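PDB 2QVW: Glp_546_48378_50642 from Giardia intestinalis, which cleaves double-stranded RNA into small interfering RNAs of 21 to 23 base pairs in the RNA interference pathway, as a Dicer-type ribonuclease III. Local coordinates for residues S155-M160 with V172-D177; Q616-S621 with K696-V701; V565-H570 with C735-A740. All blocks are in the same frame, centred on the assembly; numbering follows the deposited sequence.

From the N terminus, the first contact to close is interaction 1, a short loop in the PAZ region that sets the turn before strand 160-163 against strand 169-178. It is finished long before the other two begin, and its centre lies about 69 Å from that of interaction 3, on the opposite side of the chain's centre. Interaction 3 then spans a long excursion, bringing the loop after strand 562-564 against the junction of helices 718-735 and 737-748. Interaction 2 is nested inside that excursion, joining helix 611-620 to the connection between helices 688-696 and 701-709. Centres of interactions 2 and 3 are about 21 Å apart.

Interaction 1: S155-M160 with V172-D177; sequences SLHGRM and VVLGID
Leu156 opens the contact by laying its CB against CG1 of Val173, 3.5 Å away, while its branch tip CD1 meets CD1 of Ile176 at 4.1 Å. His157 follows with CG anti to the backbone N (chi1 -176°), and its ring edge meets the strand: ND1 donates to Leu174 O over 3.1 Å in a nearly straight bond. The acceptor lies close to the ring plane, although the donor sits above the carbonyl plane. NE2 bonds to Pro229 O, so both ring nitrogens are used and the ring rotation is fixed. Leu156 to Arg159 form a type II beta turn, and Gly158 takes the positive phi such a turn favours. The turn leads into an antiparallel pairing of strands 160-163 and 169-178 in the five-stranded sheet of the PAZ region, an SH3-like domain. Gly158 N donates to Val173 O at 2.8 Å, and Arg159 O accepts from Val173 N at 3.0 Å, gripping Val173 through both backbone polar atoms. Arg159 NH1 forms a salt bridge with Asp254. Last, Met160 forms a non-hydrogen-bonded pair with Val172, and its flexible thioether bends at chi2 and at chi3 (121°), the latter setting CE against Val172 CB and CG2.

Interaction 2: Q616-S621 with K696-V701; sequences QTVSRS and KRFPSV
Phe698 points its ring at the end of helix 611-620, where Ser621 and Val618 receive it. Residues 696-701 belong to the ribonuclease III domain, in the connection between helices 688-696 and 701-709, and helix 611-620 packs against them. No hydrogen bond crosses the contact. Ser621 meets the ring at its edge: CB lies 3.8 Å from Phe698 CD1, and the carbonyl O of Ser621 approaches CE1 to 3.4 Å near the ring plane, where the slightly positive aromatic hydrogens would suit an oxygen. Val618, a buried residue, adds CG1 at 4.1 Å from Phe698 CE1, its side chain crossing the ring obliquely. Beside them, Pro699 brings CD and CG to the serine hydroxyl, with Ser621 OG 3.7 Å from Pro699 CD. Thr617 makes longer contacts, CB with Pro699 CG and OG1 with Val701 CB.

In the second shell, Leu638 of helix 631-642 packs on Val618 and ties it to the neighbouring helix. Thr617 OG1 bonds to Ala614 O in its own helix. A small serine lets the ring come close while its hydroxyl closes back onto the last turn of the helix. With OG beside the backbone N (chi1 -53°), Ser621 OG donates to Thr617 O over 2.6 Å, tilted 33° from the carbonyl plane.

Interaction 3: V565-H570 with C735-A740; sequences VLYIYH and CGEEAA
Tyr567 and His570 both point toward the backbone around Gly736, which forms the close-packed part of this contact. The CA atoms of Tyr567 and Gly736 are 4.2 Å apart. Gly736 CA lies 3.8 Å from His570 CB, and the missing side chain leaves room for that approach; glycine, having no side chain, also accepts the positive phi. His570 places one ring face over the backbone of Cys735, with CD2 3.8 Å from Cys735 C, while NE2 makes a weak hydrogen bond to Ala734 O. Glu737 CG lies 3.5 Å from Tyr567 CD1, with the ring and carboxylate planes 38° apart. Phe347 and Ala351 of helix 330-356 also pack on this buried aromatic.

On the less enclosed side, Glu737 and His570 are partly exposed, and no hydrogen bond joins the two segments. Glu737 keeps CG, CD and OE2 all beside Tyr567 CD1 and CE1, while OE1 is held in a salt bridge by Arg571. Leu566 to Tyr569 form a type I beta turn, which here packs against a glycine joint between two helices: Gly736 leaves helix 718-735 with positive phi and sits at the N-cap position of helix 737-748.

Interaction 1: S155-M160 with V172-D177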
loop_
_atom_site.group_PDB
_atom_site.type_symbol
_atom_site.label_atom_id
_atom_site.label_comp_id
_atom_site.label_asym_id
_atom_site.label_seq_id
_atom_site.Cartn_x
_atom_site.Cartn_y
_atom_site.Cartn_z
ATOM N N SER A 155 45.047 10.190 -22.382
ATOM C CA SER A 155 44.930 9.369 -21.190
ATOM C C SER A 155 44.136 10.066 -20.091
ATOM O O SER A 155 43.811 9.465 -19.070
ATOM C CB SER A 155 46.328 8.999 -20.682
ATOM O OG SER A 155 47.209 10.113 -20.746
ATOM N N LEU A 156 43.814 11.335 -20.311
ATOM C CA LEU A 156 43.062 12.109 -19.333
ATOM C C LEU A 156 41.640 12.338 -19.813
ATOM O O LEU A 156 40.747 12.635 -19.014
ATOM C CB LEU A 156 43.744 13.451 -19.100
ATOM C CG LEU A 156 45.235 13.349 -18.802
ATOM C CD1 LEU A 156 45.820 14.732 -18.695
ATOM C CD2 LEU A 156 45.453 12.567 -17.525
ATOM N N HIS A 157 41.442 12.206 -21.123
ATOM C CA HIS A 157 40.132 12.386 -21.739
ATOM C C HIS A 157 39.084 11.542 -21.021
ATOM O O HIS A 157 39.189 10.316 -20.978
ATOM C CB HIS A 157 40.195 11.975 -23.212
ATOM C CG HIS A 157 38.921 12.202 -23.968
ATOM N ND1 HIS A 157 38.495 13.454 -24.359
ATOM C CD2 HIS A 157 37.979 11.331 -24.403
ATOM C CE1 HIS A 157 37.347 13.344 -25.001
ATOM N NE2 HIS A 157 37.012 12.067 -25.043
ATOM N N GLY A 158 38.078 12.207 -20.456
ATOM C CA GLY A 158 37.018 11.504 -19.755
ATOM C C GLY A 158 37.244 11.364 -18.259
ATOM O O GLY A 158 36.305 11.108 -17.500
ATOM N N ARG A 159 38.489 11.523 -17.825
ATOM C CA ARG A 159 38.805 11.405 -16.409
ATOM C C ARG A 159 38.283 12.626 -15.664
ATOM O O ARG A 159 38.323 13.747 -16.181
ATOM C CB ARG A 159 40.316 11.271 -16.212
ATOM C CG ARG A 159 40.910 10.022 -16.847
ATOM C CD ARG A 159 42.416 9.919 -16.606
ATOM N NE ARG A 159 42.755 9.666 -15.205
ATOM C CZ ARG A 159 42.426 8.559 -14.550
ATOM N NH1 ARG A 159 41.749 7.602 -15.172
ATOM N NH2 ARG A 159 42.774 8.412 -13.276
ATOM N N MET A 160 37.788 12.399 -14.451
ATOM C CA MET A 160 37.251 13.470 -13.617
ATOM C C MET A 160 38.325 14.214 -12.817
ATOM O O MET A 160 39.414 13.698 -12.578
ATOM C CB MET A 160 36.201 12.914 -12.651
ATOM C CG MET A 160 34.893 12.455 -13.297
ATOM S SD MET A 160 33.998 13.749 -14.233
ATOM C CE MET A 160 33.945 12.993 -15.860
ATOM N N VAL A 172 35.188 17.582 -16.161
ATOM C CA VAL A 172 35.589 16.380 -16.878
ATOM C C VAL A 172 36.624 16.748 -17.930
ATOM O O VAL A 172 36.308 17.422 -18.913
ATOM C CB VAL A 172 34.387 15.714 -17.575
ATOM C CG1 VAL A 172 33.549 16.757 -18.274
ATOM C CG2 VAL A 172 34.879 14.682 -18.582
ATOM N N VAL A 173 37.863 16.311 -17.717
ATOM C CA VAL A 173 38.945 16.606 -18.650
ATOM C C VAL A 173 38.647 16.141 -20.071
ATOM O O VAL A 173 38.253 14.993 -20.291
ATOM C CB VAL A 173 40.269 15.963 -18.189
ATOM C CG1 VAL A 173 41.268 15.935 -19.335
ATOM C CG2 VAL A 173 40.837 16.753 -17.025
ATOM N N LEU A 174 38.827 17.044 -21.028
ATOM C CA LEU A 174 38.596 16.728 -22.432
ATOM C C LEU A 174 39.937 16.654 -23.139
ATOM O O LEU A 174 40.052 16.076 -24.219
ATOM C CB LEU A 174 37.733 17.799 -23.100
ATOM C CG LEU A 174 36.303 17.938 -22.586
ATOM C CD1 LEU A 174 35.601 19.040 -23.344
ATOM C CD2 LEU A 174 35.569 16.616 -22.761
ATOM N N GLY A 175 40.950 17.247 -22.518
ATOM C CA GLY A 175 42.273 17.227 -23.105
ATOM C C GLY A 175 43.049 18.502 -22.872
ATOM O O GLY A 175 42.470 19.571 -22.675
ATOM N N ILE A 176 44.373 18.382 -22.901
ATOM C CA ILE A 176 45.257 19.520 -22.692
ATOM C C ILE A 176 45.263 20.372 -23.952
ATOM O O ILE A 176 45.507 19.864 -25.045
ATOM C CB ILE A 176 46.697 19.053 -22.407
ATOM C CG1 ILE A 176 46.674 17.892 -21.408
ATOM C CG2 ILE A 176 47.515 20.213 -21.856
ATOM C CD1 ILE A 176 47.989 17.137 -21.289
ATOM N N ASP A 177 44.988 21.663 -23.795
ATOM C CA ASP A 177 44.971 22.585 -24.927
ATOM C C ASP A 177 46.261 23.407 -24.976
ATOM O O ASP A 177 46.320 24.528 -24.462
ATOM C CB ASP A 177 43.766 23.525 -24.831
ATOM C CG ASP A 177 43.595 24.382 -26.070
ATOM O OD1 ASP A 177 43.443 23.807 -27.169
ATOM O OD2 ASP A 177 43.609 25.624 -25.946
#

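Interaction 2: Q616-S621 with K696-V701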
loop_
_atom_site.group_PDB
_atom_site.type_symbol
_atom_site.label_atom_id
_atom_site.label_comp_id
_atom_site.label_asym_id
_atom_site.label_seq_id
_atom_site.Cartn_x
_atom_site.Cartn_y
_atom_site.Cartn_z
ATOM N N GLN A 616 -23.102 -34.615 -4.793
ATOM C CA GLN A 616 -21.918 -35.462 -4.643
ATOM C C GLN A 616 -20.926 -35.268 -5.783
ATOM O O GLN A 616 -19.734 -35.044 -5.561
ATOM C CB GLN A 616 -22.313 -36.938 -4.623
ATOM C CG GLN A 616 -22.922 -37.447 -3.336
ATOM C CD GLN A 616 -23.157 -38.949 -3.378
ATOM O OE1 GLN A 616 -22.297 -39.705 -3.835
ATOM N NE2 GLN A 616 -24.319 -39.388 -2.895
ATOM N N THR A 617 -21.434 -35.376 -7.007
ATOM C CA THR A 617 -20.614 -35.247 -8.203
ATOM C C THR A 617 -19.879 -33.916 -8.289
ATOM O O THR A 617 -18.734 -33.867 -8.719
ATOM C CB THR A 617 -21.467 -35.450 -9.468
ATOM O OG1 THR A 617 -22.544 -34.509 -9.472
ATOM C CG2 THR A 617 -22.043 -36.866 -9.501
ATOM N N VAL A 618 -20.533 -32.839 -7.878
ATOM C CA VAL A 618 -19.907 -31.521 -7.908
ATOM C C VAL A 618 -18.741 -31.473 -6.928
ATOM O O VAL A 618 -17.731 -30.833 -7.185
ATOM C CB VAL A 618 -20.910 -30.409 -7.527
ATOM C CG1 VAL A 618 -20.218 -29.054 -7.533
ATOM C CG2 VAL A 618 -22.069 -30.407 -8.498
ATOM N N SER A 619 -18.898 -32.155 -5.803
ATOM C CA SER A 619 -17.873 -32.208 -4.771
ATOM C C SER A 619 -16.504 -32.627 -5.284
ATOM O O SER A 619 -15.494 -32.005 -4.970
ATOM C CB SER A 619 -18.290 -33.177 -3.673
ATOM O OG SER A 619 -17.142 -33.681 -3.020
ATOM N N ARG A 620 -16.469 -33.694 -6.066
ATOM C CA ARG A 620 -15.209 -34.193 -6.591
ATOM C C ARG A 620 -14.775 -33.502 -7.885
ATOM O O ARG A 620 -13.640 -33.666 -8.339
ATOM C CB ARG A 620 -15.325 -35.704 -6.802
ATOM C CG ARG A 620 -15.827 -36.460 -5.560
ATOM C CD ARG A 620 -15.876 -37.963 -5.793
ATOM N NE ARG A 620 -17.235 -38.503 -5.778
ATOM C CZ ARG A 620 -18.216 -38.102 -6.584
ATOM N NH1 ARG A 620 -17.998 -37.146 -7.476
ATOM N NH2 ARG A 620 -19.415 -38.668 -6.505
ATOM N N SER A 621 -15.669 -32.709 -8.464
ATOM C CA SER A 621 -15.373 -32.012 -9.709
ATOM C C SER A 621 -14.887 -30.589 -9.476
ATOM O O SER A 621 -15.184 -29.697 -10.270
ATOM C CB SER A 621 -16.624 -31.975 -10.590
ATOM O OG SER A 621 -17.175 -33.271 -10.771
ATOM N N LYS A 696 -21.997 -25.878 -16.959
ATOM C CA LYS A 696 -22.259 -27.005 -17.844
ATOM C C LYS A 696 -21.076 -27.959 -17.951
ATOM O O LYS A 696 -21.250 -29.149 -18.224
ATOM C CB LYS A 696 -22.628 -26.494 -19.234
ATOM C CG LYS A 696 -23.858 -25.611 -19.252
ATOM C CD LYS A 696 -24.113 -25.082 -20.644
ATOM C CE LYS A 696 -25.297 -24.140 -20.670
ATOM N NZ LYS A 696 -25.496 -23.595 -22.044
ATOM N N ARG A 697 -19.873 -27.440 -17.743
ATOM C CA ARG A 697 -18.677 -28.264 -17.819
ATOM C C ARG A 697 -18.672 -29.362 -16.769
ATOM O O ARG A 697 -17.751 -30.176 -16.705
ATOM C CB ARG A 697 -17.439 -27.394 -17.664
ATOM C CG ARG A 697 -17.232 -26.461 -18.828
ATOM C CD ARG A 697 -16.020 -25.582 -18.595
ATOM N NE ARG A 697 -15.850 -24.617 -19.673
ATOM C CZ ARG A 697 -15.001 -23.601 -19.626
ATOM N NH1 ARG A 697 -14.248 -23.418 -18.547
ATOM N NH2 ARG A 697 -14.905 -22.770 -20.657
ATOM N N PHE A 698 -19.699 -29.372 -15.935
ATOM C CA PHE A 698 -19.815 -30.386 -14.908
ATOM C C PHE A 698 -20.456 -31.618 -15.533
ATOM O O PHE A 698 -21.284 -31.507 -16.444
ATOM C CB PHE A 698 -20.690 -29.877 -13.764
ATOM C CG PHE A 698 -19.987 -28.938 -12.827
ATOM C CD1 PHE A 698 -18.958 -29.392 -12.007
ATOM C CD2 PHE A 698 -20.357 -27.600 -12.755
ATOM C CE1 PHE A 698 -18.310 -28.527 -11.127
ATOM C CE2 PHE A 698 -19.715 -26.728 -11.878
ATOM C CZ PHE A 698 -18.690 -27.195 -11.064
ATOM N N PRO A 699 -20.077 -32.812 -15.062
ATOM C CA PRO A 699 -20.669 -34.023 -15.628
ATOM C C PRO A 699 -22.186 -33.890 -15.648
ATOM O O PRO A 699 -22.818 -33.714 -14.610
ATOM C CB PRO A 699 -20.179 -35.123 -14.688
ATOM C CG PRO A 699 -19.910 -34.386 -13.396
ATOM C CD PRO A 699 -19.263 -33.124 -13.878
ATOM N N SER A 700 -22.742 -33.949 -16.852
ATOM C CA SER A 700 -24.178 -33.834 -17.107
ATOM C C SER A 700 -25.141 -33.989 -15.925
ATOM O O SER A 700 -26.143 -33.274 -15.859
ATOM C CB SER A 700 -24.566 -34.810 -18.218
ATOM O OG SER A 700 -23.932 -36.064 -18.031
ATOM N N VAL A 701 -24.859 -34.913 -15.007
ATOM C CA VAL A 701 -25.728 -35.115 -13.843
ATOM C C VAL A 701 -26.218 -33.762 -13.328
ATOM O O VAL A 701 -27.364 -33.621 -12.906
ATOM C CB VAL A 701 -24.989 -35.826 -12.685
ATOM C CG1 VAL A 701 -25.972 -36.182 -11.585
ATOM C CG2 VAL A 701 -24.289 -37.070 -13.197
#

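Interaction 3: V565-H570 with C735-A740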
loop_
_atom_site.group_PDB
_atom_site.type_symbol
_atom_site.label_atom_id
_atom_site.label_comp_id
_atom_site.label_asym_id
_atom_site.label_seq_id
_atom_site.Cartn_x
_atom_site.Cartn_y
_atom_site.Cartn_z
ATOM N N VAL A 565 -22.631 -18.987 8.561
ATOM C CA VAL A 565 -21.494 -18.325 7.929
ATOM C C VAL A 565 -20.318 -18.445 8.892
ATOM O O VAL A 565 -20.284 -17.791 9.934
ATOM C CB VAL A 565 -21.798 -16.839 7.674
ATOM C CG1 VAL A 565 -20.543 -16.115 7.238
ATOM C CG2 VAL A 565 -22.884 -16.716 6.619
ATOM N N LEU A 566 -19.357 -19.287 8.538
ATOM C CA LEU A 566 -18.189 -19.529 9.383
ATOM C C LEU A 566 -16.916 -19.809 8.579
ATOM O O LEU A 566 -15.967 -20.396 9.088
ATOM C CB LEU A 566 -18.493 -20.713 10.302
ATOM C CG LEU A 566 -19.044 -21.955 9.587
ATOM C CD1 LEU A 566 -17.928 -22.703 8.874
ATOM C CD2 LEU A 566 -19.704 -22.853 10.593
ATOM N N TYR A 567 -16.919 -19.394 7.319
ATOM C CA TYR A 567 -15.784 -19.584 6.424
ATOM C C TYR A 567 -14.581 -18.849 6.967
ATOM O O TYR A 567 -13.506 -18.890 6.381
ATOM C CB TYR A 567 -16.114 -19.045 5.031
ATOM C CG TYR A 567 -16.474 -17.577 5.031
ATOM C CD1 TYR A 567 -15.492 -16.597 5.150
ATOM C CD2 TYR A 567 -17.809 -17.169 4.956
ATOM C CE1 TYR A 567 -15.829 -15.241 5.199
ATOM C CE2 TYR A 567 -18.156 -15.824 5.005
ATOM C CZ TYR A 567 -17.166 -14.863 5.131
ATOM O OH TYR A 567 -17.524 -13.536 5.223
ATOM N N ILE A 568 -14.783 -18.166 8.083
ATOM C CA ILE A 568 -13.729 -17.403 8.706
ATOM C C ILE A 568 -12.901 -18.233 9.692
ATOM O O ILE A 568 -11.775 -17.871 10.028
ATOM C CB ILE A 568 -14.339 -16.170 9.386
ATOM C CG1 ILE A 568 -13.472 -15.718 10.557
ATOM C CG2 ILE A 568 -15.765 -16.477 9.804
ATOM C CD1 ILE A 568 -13.959 -14.469 11.191
ATOM N N TYR A 569 -13.450 -19.356 10.144
ATOM C CA TYR A 569 -12.746 -20.241 11.075
ATOM C C TYR A 569 -11.778 -21.133 10.317
ATOM O O TYR A 569 -11.028 -21.896 10.915
ATOM C CB TYR A 569 -13.747 -21.114 11.834
ATOM C CG TYR A 569 -14.523 -20.384 12.908
ATOM C CD1 TYR A 569 -13.957 -20.132 14.163
ATOM C CD2 TYR A 569 -15.821 -19.939 12.673
ATOM C CE1 TYR A 569 -14.668 -19.455 15.153
ATOM C CE2 TYR A 569 -16.536 -19.264 13.656
ATOM C CZ TYR A 569 -15.956 -19.024 14.890
ATOM O OH TYR A 569 -16.662 -18.331 15.843
ATOM N N HIS A 570 -11.816 -21.044 8.990
ATOM C CA HIS A 570 -10.937 -21.828 8.120
ATOM C C HIS A 570 -9.660 -21.046 7.794
ATOM O O HIS A 570 -8.667 -21.614 7.335
ATOM C CB HIS A 570 -11.653 -22.182 6.811
ATOM C CG HIS A 570 -12.551 -23.374 6.903
ATOM N ND1 HIS A 570 -12.088 -24.631 7.230
ATOM C CD2 HIS A 570 -13.882 -23.510 6.687
ATOM C CE1 HIS A 570 -13.095 -25.487 7.214
ATOM N NE2 HIS A 570 -14.195 -24.834 6.887
ATOM N N CYS A 735 -15.966 -24.694 2.641
ATOM C CA CYS A 735 -14.524 -24.926 2.558
ATOM C C CYS A 735 -13.626 -23.753 2.909
ATOM O O CYS A 735 -12.406 -23.901 2.945
ATOM C CB CYS A 735 -14.155 -25.409 1.161
ATOM S SG CYS A 735 -14.923 -26.951 0.752
ATOM N N GLY A 736 -14.209 -22.588 3.153
ATOM C CA GLY A 736 -13.382 -21.444 3.481
ATOM C C GLY A 736 -13.127 -20.556 2.280
ATOM O O GLY A 736 -13.501 -20.891 1.163
ATOM N N GLU A 737 -12.470 -19.428 2.507
ATOM C CA GLU A 737 -12.205 -18.488 1.431
ATOM C C GLU A 737 -11.206 -18.955 0.381
ATOM O O GLU A 737 -11.602 -19.291 -0.724
ATOM C CB GLU A 737 -11.753 -17.145 2.010
ATOM C CG GLU A 737 -12.743 -16.522 2.984
ATOM C CD GLU A 737 -12.110 -15.442 3.828
ATOM O OE1 GLU A 737 -11.158 -15.749 4.574
ATOM O OE2 GLU A 737 -12.564 -14.287 3.746
ATOM N N GLU A 738 -9.920 -18.989 0.715
ATOM C CA GLU A 738 -8.910 -19.377 -0.263
ATOM C C GLU A 738 -9.316 -20.562 -1.126
ATOM O O GLU A 738 -9.025 -20.584 -2.324
ATOM C CB GLU A 738 -7.550 -19.620 0.410
ATOM C CG GLU A 738 -7.398 -20.884 1.231
ATOM C CD GLU A 738 -5.966 -21.046 1.746
ATOM O OE1 GLU A 738 -5.035 -21.104 0.908
ATOM O OE2 GLU A 738 -5.766 -21.107 2.981
ATOM N N ALA A 739 -10.002 -21.536 -0.536
ATOM C CA ALA A 739 -10.467 -22.692 -1.303
ATOM C C ALA A 739 -11.293 -22.162 -2.486
ATOM O O ALA A 739 -11.027 -22.488 -3.639
ATOM C CB ALA A 739 -11.318 -23.606 -0.428
ATOM N N ALA A 740 -12.288 -21.330 -2.193
ATOM C CA ALA A 740 -13.122 -20.743 -3.234
ATOM C C ALA A 740 -12.253 -19.890 -4.154
ATOM O O ALA A 740 -12.452 -19.859 -5.362
ATOM C CB ALA A 740 -14.223 -19.887 -2.608
#